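Local coordinates for protein enoyl-CoA hydratase/isomerase (Mycobacterium abscessus, PDB 3QXZ) that probably catalyses the hydration or the double-bond isomerisation of enoyl-CoA thioesters, as a trimeric member of the enoyl-CoA hydratase/isomerase (crotonase) family, at residues L118-D121 and I122-L125; A146-T149 and L150-V154; A171-A174 and V175-L179; A197-I200 and A201-A205. All coordinates share one frame; numbering follows the deposited sequence. Where two conformers were deposited one is given.

Interaction 1 of 4, residues L118-D121 and I122-L125; sequences LHAD and IRIL
Arg123 reaches back from the start of strand 122-126 into the loop that feeds it, and its guanidinium meets Ala120 and Leu118. A direct hydrogen bond runs from Arg123 NH1 to Ala120 O, 2.8 Å long with an N-H...O angle of 147°. The donor stands above the carbonyl plane, 41° out of it. A bend at chi3 (-63°) turns the guanidinium back towards the connecting loop. NH1 has a further acceptor in Ala117 O, while NE bonds to Leu179 O, and several carbonyls thus share this buried cation. A water adds to the grip: it donates to Leu118 O at 2.7 Å and accepts a weak bond from Arg123 NH2 at 3.1 Å.

Apolar contact comes from Leu118, whose CA lies over one face of the guanidinium, 3.5 Å from Arg123 NH1, and whose CD2 approaches Arg123 NE at 3.9 Å. A long, flat cation suits this place because its rim can serve carbonyls while a face rests on aliphatic carbon. Asp121 directs its carboxylate away, to Lys213, Val101 N and Trp217.

The loop carries the chain from helix 112-117 into strand 122-126 of the main sheet, beside strand 101-105; helix 151-165 covers Leu118 and Arg123, and helix 186-203 packs on Ile122 and Ile124.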
loop_
_atom_site.group_PDB
_atom_site.type_symbol
_atom_site.label_atom_id
_atom_site.label_comp_id
_atom_site.label_asym_id
_atom_site.label_seq_id
_atom_site.Cartn_x
_atom_site.Cartn_y
_atom_site.Cartn_z
ATOM N N LEU A 118 -14.528 -1.632 5.661
ATOM C CA LEU A 118 -13.405 -1.585 4.716
ATOM C C LEU A 118 -13.857 -1.495 3.259
ATOM O O LEU A 118 -13.029 -1.242 2.391
ATOM C CB LEU A 118 -12.467 -2.774 4.896
ATOM C CG LEU A 118 -11.776 -2.919 6.247
ATOM C CD1 LEU A 118 -10.879 -4.163 6.197
ATOM C CD2 LEU A 118 -10.965 -1.670 6.669
ATOM N N HIS A 119 -15.152 -1.687 2.964
ATOM C CA HIS A 119 -15.613 -1.532 1.574
ATOM C C HIS A 119 -15.734 -0.068 1.186
ATOM O O HIS A 119 -15.766 0.238 -0.012
ATOM C CB HIS A 119 -16.978 -2.174 1.362
ATOM C CG HIS A 119 -16.981 -3.660 1.466
ATOM N ND1 HIS A 119 -18.124 -4.393 1.266
ATOM C CD2 HIS A 119 -15.994 -4.543 1.740
ATOM C CE1 HIS A 119 -17.840 -5.679 1.406
ATOM N NE2 HIS A 119 -16.559 -5.796 1.700
ATOM N N ALA A 120 -15.870 0.828 2.166
ATOM C CA ALA A 120 -16.091 2.245 1.875
ATOM C C ALA A 120 -14.842 2.890 1.261
ATOM O O ALA A 120 -13.709 2.425 1.464
ATOM C CB ALA A 120 -16.505 3.010 3.142
ATOM N N ASP A 121 -15.046 3.963 0.502
ATOM C CA ASP A 121 -13.908 4.702 -0.059
ATOM C C ASP A 121 -13.070 5.363 1.019
ATOM O O ASP A 121 -11.835 5.412 0.933
ATOM C CB ASP A 121 -14.432 5.758 -1.027
ATOM C CG ASP A 121 -15.255 5.163 -2.129
ATOM O OD1 ASP A 121 -14.750 4.226 -2.794
ATOM O OD2 ASP A 121 -16.409 5.607 -2.328
ATOM N N ILE A 122 -13.766 5.884 2.020
ATOM C CA ILE A 122 -13.183 6.771 3.025
ATOM C C ILE A 122 -13.740 6.343 4.385
ATOM O O ILE A 122 -14.931 6.018 4.501
ATOM C CB ILE A 122 -13.573 8.231 2.706
ATOM C CG1 ILE A 122 -12.966 8.667 1.355
ATOM C CG2 ILE A 122 -13.194 9.202 3.874
ATOM C CD1 ILE A 122 -13.664 9.904 0.689
ATOM N N ARG A 123 -12.881 6.308 5.402
ATOM C CA ARG A 123 -13.284 5.978 6.778
ATOM C C ARG A 123 -12.827 7.059 7.745
ATOM O O ARG A 123 -11.669 7.476 7.731
ATOM C CB ARG A 123 -12.685 4.635 7.226
ATOM C CG ARG A 123 -13.518 3.425 6.819
ATOM C CD ARG A 123 -12.753 2.085 6.937
ATOM N NE ARG A 123 -11.607 2.080 6.028
ATOM C CZ ARG A 123 -11.701 1.996 4.710
ATOM N NH1 ARG A 123 -12.876 1.800 4.104
ATOM N NH2 ARG A 123 -10.605 2.142 3.996
ATOM N N ILE A 124 -13.758 7.471 8.601
ATOM C CA ILE A 124 -13.436 8.336 9.735
ATOM C C ILE A 124 -13.796 7.526 10.969
ATOM O O ILE A 124 -14.944 7.051 11.085
ATOM C CB ILE A 124 -14.237 9.651 9.674
ATOM C CG1 ILE A 124 -13.903 10.416 8.379
ATOM C CG2 ILE A 124 -13.933 10.525 10.919
ATOM C CD1 ILE A 124 -14.768 11.686 8.205
ATOM N N LEU A 125 -12.818 7.337 11.863
ATOM C CA LEU A 125 -13.000 6.479 13.052
ATOM C C LEU A 125 -13.010 7.255 14.363
ATOM O O LEU A 125 -12.272 8.223 14.538
ATOM C CB LEU A 125 -11.923 5.369 13.114
ATOM C CG LEU A 125 -12.225 4.040 12.418
ATOM C CD1 LEU A 125 -12.450 4.197 10.917
ATOM C CD2 LEU A 125 -11.069 3.045 12.667
HETATM O O HOH W 1 -10.879 0.200 1.602
#

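Interaction 2 of 4, residues A146-T149 and L150-V154; sequences AHWT and LPRLV
Trp148 and Arg152, four residues apart where one short helix gives way to the next, lie flat on each other. The guanidinium covers a face of the indole with the two planes only 17° apart, and Arg152 CZ stands 3.6 Å from the centroid of the Trp148 five-membered ring, a cation-pi stack. Further back along the same side chain, CD of Arg152 sits over the six-membered ring in a CH-pi contact. Trp148 NE1 lies beneath the centre of the guanidinium, 3.2 Å from Arg152 CZ.

A hydrogen bond at the rim helps to hold the cation flat on the ring: Arg152 NH1 donates to Trp148 O over 2.9 Å at 156°, with the oxygen in the guanidinium plane. One residue thus supplies both the ring below and the acceptor at the edge. The arginine chain is extended from CG to NE, long enough to reach both, and its NE makes a weak bond to Gln220.

Thr149 O takes a weak bond from Arg152 N at 3.2 Å, and CG of Leu153 comes within 3.5 Å of Thr149 O. The threonine hydroxyl, at chi1 56°, makes a weak bond back to Leu145 O. Pro151, which has no N-H to give, fits the first turn of a helix.

Helix 146-149 passes into helix 151-165 here, with helix 206-222 against Trp148 and the other two subunits of the trimer packing on Arg152.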
loop_
_atom_site.group_PDB
_atom_site.type_symbol
_atom_site.label_atom_id
_atom_site.label_comp_id
_atom_site.label_asym_id
_atom_site.label_seq_id
_atom_site.Cartn_x
_atom_site.Cartn_y
_atom_site.Cartn_z
ATOM N N ALA A 146 -11.982 -9.013 3.194
ATOM C CA ALA A 146 -10.886 -8.416 3.958
ATOM C C ALA A 146 -9.513 -8.863 3.487
ATOM O O ALA A 146 -8.535 -8.109 3.609
ATOM C CB ALA A 146 -11.036 -8.744 5.421
ATOM N N HIS A 147 -9.380 -10.082 2.961
ATOM C CA HIS A 147 -8.067 -10.549 2.469
ATOM C C HIS A 147 -7.552 -9.704 1.294
ATOM O O HIS A 147 -6.355 -9.742 1.006
ATOM C CB HIS A 147 -8.108 -12.026 2.025
ATOM C CG HIS A 147 -8.424 -13.011 3.121
ATOM N ND1 HIS A 147 -9.716 -13.304 3.510
ATOM C CD2 HIS A 147 -7.614 -13.802 3.871
ATOM C CE1 HIS A 147 -9.685 -14.226 4.472
ATOM N NE2 HIS A 147 -8.422 -14.544 4.716
ATOM N N TRP A 148 -8.479 -9.034 0.604
ATOM C CA TRP A 148 -8.195 -8.214 -0.561
ATOM C C TRP A 148 -8.189 -6.711 -0.236
ATOM O O TRP A 148 -7.283 -5.976 -0.680
ATOM C CB TRP A 148 -9.271 -8.556 -1.618
ATOM C CG TRP A 148 -9.158 -7.867 -2.944
ATOM C CD1 TRP A 148 -8.429 -8.276 -4.019
ATOM C CD2 TRP A 148 -9.799 -6.653 -3.320
ATOM N NE1 TRP A 148 -8.548 -7.346 -5.038
ATOM C CE2 TRP A 148 -9.399 -6.359 -4.647
ATOM C CE3 TRP A 148 -10.699 -5.799 -2.683
ATOM C CZ2 TRP A 148 -9.853 -5.228 -5.330
ATOM C CZ3 TRP A 148 -11.158 -4.676 -3.378
ATOM C CH2 TRP A 148 -10.726 -4.417 -4.690
ATOM N N THR A 149 -9.162 -6.237 0.540
ATOM C CA THR A 149 -9.219 -4.801 0.845
ATOM C C THR A 149 -8.084 -4.405 1.782
ATOM O O THR A 149 -7.484 -3.332 1.616
ATOM C CB THR A 149 -10.536 -4.393 1.516
ATOM O OG1 THR A 149 -10.700 -5.203 2.693
ATOM C CG2 THR A 149 -11.744 -4.556 0.570
ATOM N N LEU A 150 -7.758 -5.241 2.756
ATOM C CA LEU A 150 -6.883 -4.765 3.827
ATOM C C LEU A 150 -5.425 -4.520 3.397
ATOM O O LEU A 150 -4.885 -3.463 3.714
ATOM C CB LEU A 150 -6.976 -5.675 5.070
ATOM C CG LEU A 150 -6.256 -5.155 6.317
ATOM C CD1 LEU A 150 -6.748 -3.768 6.745
ATOM C CD2 LEU A 150 -6.447 -6.179 7.444
ATOM N N PRO A 151 -4.783 -5.455 2.669
ATOM C CA PRO A 151 -3.401 -5.136 2.251
ATOM C C PRO A 151 -3.341 -3.922 1.313
ATOM O O PRO A 151 -2.299 -3.241 1.255
ATOM C CB PRO A 151 -2.917 -6.424 1.562
ATOM C CG PRO A 151 -4.194 -7.135 1.142
ATOM C CD PRO A 151 -5.191 -6.814 2.252
ATOM N N ARG A 152 -4.436 -3.635 0.611
ATOM C CA ARG A 152 -4.502 -2.472 -0.289
ATOM C C ARG A 152 -4.639 -1.165 0.487
ATOM O O ARG A 152 -4.578 -0.092 -0.127
ATOM C CB ARG A 152 -5.641 -2.644 -1.282
ATOM C CG ARG A 152 -5.266 -3.565 -2.418
ATOM C CD ARG A 152 -6.480 -3.971 -3.298
ATOM N NE ARG A 152 -6.038 -4.820 -4.400
ATOM C CZ ARG A 152 -5.679 -6.088 -4.270
ATOM N NH1 ARG A 152 -5.797 -6.714 -3.100
ATOM N NH2 ARG A 152 -5.195 -6.752 -5.296
ATOM N N LEU A 153 -4.794 -1.234 1.808
ATOM C CA LEU A 153 -4.794 -0.060 2.678
ATOM C C LEU A 153 -3.472 0.066 3.431
ATOM O O LEU A 153 -2.900 1.147 3.503
ATOM C CB LEU A 153 -5.938 -0.173 3.693
ATOM C CG LEU A 153 -7.333 -0.130 3.086
ATOM C CD1 LEU A 153 -8.385 -0.604 4.063
ATOM C CD2 LEU A 153 -7.593 1.321 2.617
ATOM N N VAL A 154 -3.022 -1.026 4.046
ATOM C CA VAL A 154 -2.005 -0.969 5.097
ATOM C C VAL A 154 -0.750 -1.762 4.766
ATOM O O VAL A 154 0.198 -1.753 5.564
ATOM C CB VAL A 154 -2.557 -1.463 6.464
ATOM C CG1 VAL A 154 -3.711 -0.583 6.928
ATOM C CG2 VAL A 154 -2.974 -2.951 6.412
#

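Interaction 3 of 4, residues A171-A174 and V175-L179; sequences AQRA and VETGL. With K (potassium ion), chain E.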
loop_
_atom_site.group_PDB
_atom_site.type_symbol
_atom_site.label_atom_id
_atom_site.label_comp_id
_atom_site.label_asym_id
_atom_site.label_seq_id
_atom_site.Cartn_x
_atom_site.Cartn_y
_atom_site.Cartn_z
ATOM N N ALA A 171 -8.065 3.692 16.720
ATOM C CA ALA A 171 -8.322 4.620 15.619
ATOM C C ALA A 171 -7.058 5.311 15.134
ATOM O O ALA A 171 -6.849 5.489 13.926
ATOM C CB ALA A 171 -9.346 5.675 16.037
ATOM N N GLN A 172 -6.204 5.711 16.080
ATOM C CA GLN A 172 -4.939 6.370 15.717
ATOM C C GLN A 172 -4.036 5.458 14.879
ATOM O O GLN A 172 -3.461 5.893 13.888
ATOM C CB GLN A 172 -4.203 6.922 16.963
ATOM C CG GLN A 172 -2.852 7.586 16.653
ATOM C CD GLN A 172 -2.955 8.869 15.824
ATOM O OE1 GLN A 172 -4.002 9.542 15.795
ATOM N NE2 GLN A 172 -1.853 9.224 15.154
ATOM N N ARG A 173 -3.902 4.195 15.285
ATOM C CA ARG A 173 -3.106 3.284 14.481
ATOM C C ARG A 173 -3.746 3.042 13.109
ATOM O O ARG A 173 -3.025 2.915 12.120
ATOM C CB ARG A 173 -2.824 1.972 15.203
ATOM C CG ARG A 173 -1.721 1.186 14.526
ATOM C CD ARG A 173 -1.576 -0.196 15.098
ATOM N NE ARG A 173 -0.560 -0.902 14.336
ATOM C CZ ARG A 173 -0.378 -2.214 14.383
ATOM N NH1 ARG A 173 -1.173 -2.968 15.148
ATOM N NH2 ARG A 173 0.591 -2.762 13.648
ATOM N N ALA A 174 -5.077 3.032 13.044
ATOM C CA ALA A 174 -5.762 2.904 11.758
ATOM C C ALA A 174 -5.400 4.053 10.821
ATOM O O ALA A 174 -5.191 3.843 9.616
ATOM C CB ALA A 174 -7.254 2.812 11.973
ATOM N N VAL A 175 -5.312 5.276 11.345
ATOM C CA VAL A 175 -4.904 6.403 10.515
ATOM C C VAL A 175 -3.432 6.302 10.142
ATOM O O VAL A 175 -3.075 6.498 8.981
ATOM C CB VAL A 175 -5.176 7.756 11.223
ATOM C CG1 VAL A 175 -4.627 8.911 10.415
ATOM C CG2 VAL A 175 -6.658 7.934 11.480
ATOM N N GLU A 176 -2.574 5.980 11.114
ATOM C CA GLU A 176 -1.122 5.894 10.868
ATOM C C GLU A 176 -0.783 4.886 9.772
ATOM O O GLU A 176 0.129 5.102 8.985
ATOM C CB GLU A 176 -0.368 5.512 12.148
ATOM C CG GLU A 176 -0.376 6.623 13.198
ATOM C CD GLU A 176 0.048 6.146 14.567
ATOM O OE1 GLU A 176 0.241 4.917 14.737
ATOM O OE2 GLU A 176 0.178 7.011 15.477
ATOM N N THR A 177 -1.543 3.796 9.712
ATOM C CA THR A 177 -1.239 2.713 8.775
ATOM C C THR A 177 -1.941 2.822 7.425
ATOM O O THR A 177 -1.568 2.117 6.503
ATOM C CB THR A 177 -1.583 1.352 9.384
ATOM O OG1 THR A 177 -2.973 1.312 9.720
ATOM C CG2 THR A 177 -0.710 1.087 10.615
ATOM N N GLY A 178 -2.920 3.715 7.312
ATOM C CA GLY A 178 -3.638 3.906 6.065
ATOM C C GLY A 178 -4.995 3.237 5.986
ATOM O O GLY A 178 -5.678 3.351 4.957
ATOM N N LEU A 179 -5.415 2.555 7.051
ATOM C CA LEU A 179 -6.742 1.925 7.065
ATOM C C LEU A 179 -7.845 2.978 7.060
ATOM O O LEU A 179 -8.896 2.805 6.425
ATOM C CB LEU A 179 -6.861 1.008 8.293
ATOM C CG LEU A 179 -8.133 0.148 8.410
ATOM C CD1 LEU A 179 -7.843 -1.145 9.167
ATOM C CD2 LEU A 179 -9.330 0.878 9.047
HETATM K K K E . 2.065 5.060 6.852
HETATM O O HOH W 2 2.273 2.488 7.904
HETATM O O HOH W 3 4.022 5.737 4.908
HETATM O O HOH W 4 -0.536 5.813 6.090
#
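Gln172 and Glu176 face each other one helical turn apart, and the glutamine can be followed outward. From CB, its chain starts with CG opposite the backbone N, then bends at chi2 (66°), which turns the amide towards the next turn. The first atom beyond CB to meet Glu176 is CG, 3.3 Å from Glu176 OE2. CD passes the same oxygen at 3.7 Å, and at the tip NE2 donates to Glu176 OE2 over 3.0 Å at 160°. The carboxylate oxygen is met on its anti side, 32° out of plane, and amide and carboxylate stand nearly perpendicular. A neutral donor four residues before an acidic acceptor suits this exposed helix face.

Helix 171-177 ends in a Schellman motif. Its two bonds run from Leu179 N to Ala174 O, weak at 2.9 Å, and from Gly178 N to Val175 O at 3.2 Å; Gly178 N adds a weak bond to Ala174 O. The positive phi of Gly178 is a conformation that glycine adopts easily. Leu179 then turns inward, its CD2 4.1 Å from Ala174 CB.

Thr177 OG1 donates to Arg173 O at 2.9 Å, from the face of that carbonyl opposite the one used by Thr177 N. In the last helical turn, the backbone O of Glu176 binds a potassium ion at 2.9 Å, alongside three waters and Glu176 O of each of the other two subunits.

Interaction 4 of 4, residues A197-I200 and A201-A205; sequences AHDI and ATNVA
Asp199 and Asn203 join side chains across the last turn of a helix. Asn203 ND2 donates to Asp199 OD1 over 2.9 Å at 158°; the oxygen lies close to the amide plane of Asn203, but the nitrogen comes from above the carboxylate, 37° out of its plane. The two side chains cross at about a right angle. Asp199 places CG opposite its backbone N (chi1 177°), and this swings the carboxylate towards the later turn. A short amide suits the partner position, since it can bond to the acid while its own backbone N still donates to Asp199 O at 2.8 Å.

One residue earlier, His198 O accepts two bonds from one residue. Thr202 N and Thr202 OG1, each 2.9 Å away, reach His198 O from opposite faces of its plane, so the threonine hydroxyl is satisfied by the helix itself although the residue is exposed.

These bonds belong to the final turn of helix 186-203: Val204 is the first residue to leave helical angles, and Ala205 is the N-cap of helix 206-222. Val204 N still bonds back to Ile200 O at 3.0 Å, and the side chains of Ile200 and Val204 lie alongside each other, CG2 of Ile200 being 4.0 Å from Val204 CB. Branched aliphatic groups suit this buried face.

Further out, Asp199 OD2 makes a salt bridge to Arg137 of the second subunit, which should steady the carboxylate offered to Asn203. Leu164 and Thr165 of that subunit pack on Val204 and Ile200, while strand 54-59 touches Ala197 and Ile200.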
loop_
_atom_site.group_PDB
_atom_site.type_symbol
_atom_site.label_atom_id
_atom_site.label_comp_id
_atom_site.label_asym_id
_atom_site.label_seq_id
_atom_site.Cartn_x
_atom_site.Cartn_y
_atom_site.Cartn_z
ATOM N N ALA A 197 -19.197 14.806 2.802
ATOM C CA ALA A 197 -20.210 14.390 1.842
ATOM C C ALA A 197 -20.877 15.568 1.152
ATOM O O ALA A 197 -21.059 15.542 -0.066
ATOM C CB ALA A 197 -21.268 13.502 2.520
ATOM N N HIS A 198 -21.241 16.590 1.925
ATOM C CA HIS A 198 -21.888 17.752 1.321
ATOM C C HIS A 198 -20.949 18.553 0.424
ATOM O O HIS A 198 -21.392 19.105 -0.591
ATOM C CB HIS A 198 -22.574 18.607 2.391
ATOM C CG HIS A 198 -23.860 18.006 2.873
ATOM N ND1 HIS A 198 -24.983 17.917 2.077
ATOM C CD2 HIS A 198 -24.180 17.409 4.045
ATOM C CE1 HIS A 198 -25.952 17.324 2.752
ATOM N NE2 HIS A 198 -25.488 16.997 3.945
ATOM N N ASP A 199 -19.654 18.569 0.754
ATOM C CA ASP A 199 -18.679 19.182 -0.136
ATOM C C ASP A 199 -18.568 18.441 -1.478
ATOM O O ASP A 199 -18.462 19.081 -2.516
ATOM C CB ASP A 199 -17.312 19.282 0.539
ATOM C CG ASP A 199 -16.266 19.849 -0.377
ATOM O OD1 ASP A 199 -16.345 21.046 -0.761
ATOM O OD2 ASP A 199 -15.375 19.071 -0.769
ATOM N N ILE A 200 -18.601 17.104 -1.454
ATOM C CA ILE A 200 -18.632 16.357 -2.705
ATOM C C ILE A 200 -19.920 16.674 -3.480
ATOM O O ILE A 200 -19.880 16.966 -4.686
ATOM C CB ILE A 200 -18.515 14.812 -2.472
ATOM C CG1 ILE A 200 -17.132 14.463 -1.929
ATOM C CG2 ILE A 200 -18.750 14.037 -3.760
ATOM C CD1 ILE A 200 -17.053 13.080 -1.297
ATOM N N ALA A 201 -21.055 16.650 -2.778
ATOM C CA ALA A 201 -22.344 16.841 -3.451
ATOM C C ALA A 201 -22.436 18.213 -4.099
ATOM O O ALA A 201 -23.012 18.352 -5.181
ATOM C CB ALA A 201 -23.482 16.657 -2.490
ATOM N N THR A 202 -21.841 19.210 -3.453
ATOM C CA THR A 202 -21.881 20.584 -3.960
ATOM C C THR A 202 -20.788 20.842 -4.994
ATOM O O THR A 202 -21.061 21.373 -6.075
ATOM C CB THR A 202 -21.740 21.561 -2.796
ATOM O OG1 THR A 202 -22.813 21.307 -1.879
ATOM C CG2 THR A 202 -21.818 23.017 -3.292
ATOM N N ASN A 203 -19.551 20.452 -4.686
ATOM C CA ASN A 203 -18.392 20.956 -5.415
ATOM C C ASN A 203 -17.673 19.985 -6.319
ATOM O O ASN A 203 -16.736 20.392 -7.014
ATOM C CB ASN A 203 -17.398 21.575 -4.439
ATOM C CG ASN A 203 -17.979 22.780 -3.750
ATOM O OD1 ASN A 203 -18.469 23.699 -4.406
ATOM N ND2 ASN A 203 -17.974 22.763 -2.439
ATOM N N VAL A 204 -18.123 18.729 -6.344
ATOM C CA VAL A 204 -17.501 17.714 -7.209
ATOM C C VAL A 204 -18.514 17.303 -8.275
ATOM O O VAL A 204 -19.671 17.007 -7.964
ATOM C CB VAL A 204 -17.044 16.497 -6.377
ATOM C CG1 VAL A 204 -16.608 15.326 -7.285
ATOM C CG2 VAL A 204 -15.926 16.908 -5.399
ATOM N N ALA A 205 -18.103 17.308 -9.538
ATOM C CA ALA A 205 -19.048 17.000 -10.625
ATOM C C ALA A 205 -19.523 15.543 -10.520
ATOM O O ALA A 205 -18.722 14.655 -10.200
ATOM C CB ALA A 205 -18.416 17.255 -11.986
#

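How the interactions relate
The four contacts come in series along the chain, each closing before the next opens, and all belong to the crotonase-like fold. Interactions 1, 2 and 3 form one cluster, their centres 11 to 13 Å apart: Leu118, Leu150, Leu153 and Leu179 pack together where strand 122-126, helix 151-165 and the end of helix 171-177 meet. Leu125 of interaction 1 also packs on Ala174 of interaction 3, and Val154 of interaction 2 on Thr177. Interaction 4 stands apart, its centre about 27 Å from that of interaction 2, on the opposite side of the chain's centre. All four touch the second subunit, so each lies at or near a subunit interface of the trimer.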